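Local coordinates for protein endoglucanase (Ruminococcus champanellensis, PDB 6WQV) that probably hydrolyses internal beta-1,4 linkages of cellulose and related plant cell-wall polysaccharides as a broad-specificity family 5 glycoside hydrolase, at residues A291-K294 against N295-N298. Numbering follows the deposited sequence.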
loop_
_atom_site.group_PDB
_atom_site.type_symbol
_atom_site.label_atom_id
_atom_site.label_comp_id
_atom_site.label_asym_id
_atom_site.label_seq_id
_atom_site.Cartn_x
_atom_site.Cartn_y
_atom_site.Cartn_z
ATOM N N ALA A 291 7.111 -8.835 -9.359
ATOM C CA ALA A 291 8.083 -9.912 -9.519
ATOM C C ALA A 291 9.424 -9.268 -9.842
ATOM O O ALA A 291 9.516 -8.453 -10.763
ATOM C CB ALA A 291 7.689 -10.893 -10.631
ATOM N N LEU A 292 10.445 -9.628 -9.074
ATOM C CA LEU A 292 11.771 -9.053 -9.245
ATOM C C LEU A 292 12.288 -9.263 -10.657
ATOM O O LEU A 292 12.077 -10.314 -11.268
ATOM C CB LEU A 292 12.746 -9.781 -8.329
ATOM C CG LEU A 292 12.566 -9.644 -6.824
ATOM C CD1 LEU A 292 13.249 -10.806 -6.116
ATOM C CD2 LEU A 292 13.150 -8.346 -6.340
ATOM N N ASN A 293 13.048 -8.283 -11.150
ATOM C CA ASN A 293 13.781 -8.493 -12.389
ATOM C C ASN A 293 14.915 -9.480 -12.146
ATOM O O ASN A 293 15.845 -9.189 -11.385
ATOM C CB ASN A 293 14.388 -7.203 -12.929
ATOM C CG ASN A 293 15.308 -7.470 -14.110
ATOM O OD1 ASN A 293 15.037 -8.350 -14.929
ATOM N ND2 ASN A 293 16.408 -6.737 -14.189
ATOM N N LYS A 294 14.849 -10.639 -12.804
ATOM C CA LYS A 294 15.899 -11.648 -12.764
ATOM C C LYS A 294 16.384 -11.950 -14.176
ATOM O O LYS A 294 16.835 -13.062 -14.471
ATOM C CB LYS A 294 15.412 -12.914 -12.057
ATOM C CG LYS A 294 15.163 -12.711 -10.565
ATOM C CD LYS A 294 14.499 -13.928 -9.939
ATOM C CE LYS A 294 14.340 -13.759 -8.436
ATOM N NZ LYS A 294 13.464 -14.812 -7.852
ATOM N N ASN A 295 16.267 -10.953 -15.065
ATOM C CA ASN A 295 16.685 -11.078 -16.459
ATOM C C ASN A 295 15.971 -12.257 -17.114
ATOM O O ASN A 295 16.553 -13.063 -17.844
ATOM C CB ASN A 295 18.205 -11.131 -16.545
ATOM C CG ASN A 295 18.841 -9.908 -15.890
ATOM O OD1 ASN A 295 19.703 -10.028 -15.019
ATOM N ND2 ASN A 295 18.378 -8.720 -16.282
ATOM N N ASN A 296 14.658 -12.292 -16.880
ATOM C CA ASN A 296 13.806 -13.432 -17.158
ATOM C C ASN A 296 12.488 -12.942 -17.756
ATOM O O ASN A 296 11.410 -13.173 -17.225
ATOM C CB ASN A 296 13.554 -14.189 -15.847
ATOM C CG ASN A 296 12.929 -13.301 -14.724
ATOM O OD1 ASN A 296 13.068 -12.068 -14.689
ATOM N ND2 ASN A 296 12.254 -13.953 -13.787
ATOM N N ILE A 297 12.552 -12.244 -18.888
ATOM C CA ILE A 297 11.365 -11.509 -19.315
ATOM C C ILE A 297 10.250 -12.462 -19.744
ATOM O O ILE A 297 9.071 -12.190 -19.493
ATOM C CB ILE A 297 11.687 -10.446 -20.380
ATOM C CG1 ILE A 297 10.489 -9.505 -20.575
ATOM C CG2 ILE A 297 12.022 -11.111 -21.697
ATOM C CD1 ILE A 297 10.083 -8.713 -19.328
ATOM N N ASN A 298 10.584 -13.592 -20.371
ATOM C CA ASN A 298 9.517 -14.494 -20.809
ATOM C C ASN A 298 8.749 -15.048 -19.614
ATOM O O ASN A 298 7.514 -15.128 -19.640
ATOM C CB ASN A 298 10.065 -15.614 -21.695
ATOM C CG ASN A 298 10.521 -15.112 -23.056
ATOM O OD1 ASN A 298 10.099 -14.050 -23.520
ATOM N ND2 ASN A 298 11.386 -15.881 -23.704
HETATM O O HOH W 1 11.206 -12.885 -11.256
HETATM O O HOH W 2 13.152 -9.157 -16.844
#
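Between Asn293 and Asn296 the backbone turns sharply, with Asn295 in the left-handed helical region, in the loop of the (beta/alpha)8 barrel that carries strand 284-289 into helix 297-313. Two asparagine side chains fasten this turn from opposite directions along the chain. Asn293 reaches forward: its CG lies anti to the backbone N (chi1 172°), and OD1 accepts the amide N of Asn295 at 2.9 Å, with the donor well above the carbonyl plane. Its ND2 is held by the carbonyl of Phe326. Asn296, at the N-cap position although its side chain makes no capping bond, reaches back instead. With CG between the backbone N and the carbonyl carbon (chi1 57°), OD1 accepts a hydrogen bond from Lys294 N (3.0 Å), the donor again lying above the carbonyl plane, while the amide rests against Lys294 CB. Beyond CG the Lys294 chain is extended, and NZ donates to backbone carbonyls that include those of Asn251 and Phe248. The side-chain amides of Asn293 and Asn295 stand nearly perpendicular, 87° apart; their ND2 atoms, 3.5 Å from each other, are both donors and form no bond. A water donates to Asn293 OD1, giving that oxygen a second partner; another bridges the turn, donating to Leu292 O at 2.7 Å and accepting from Asn296 ND2 at 2.9 Å.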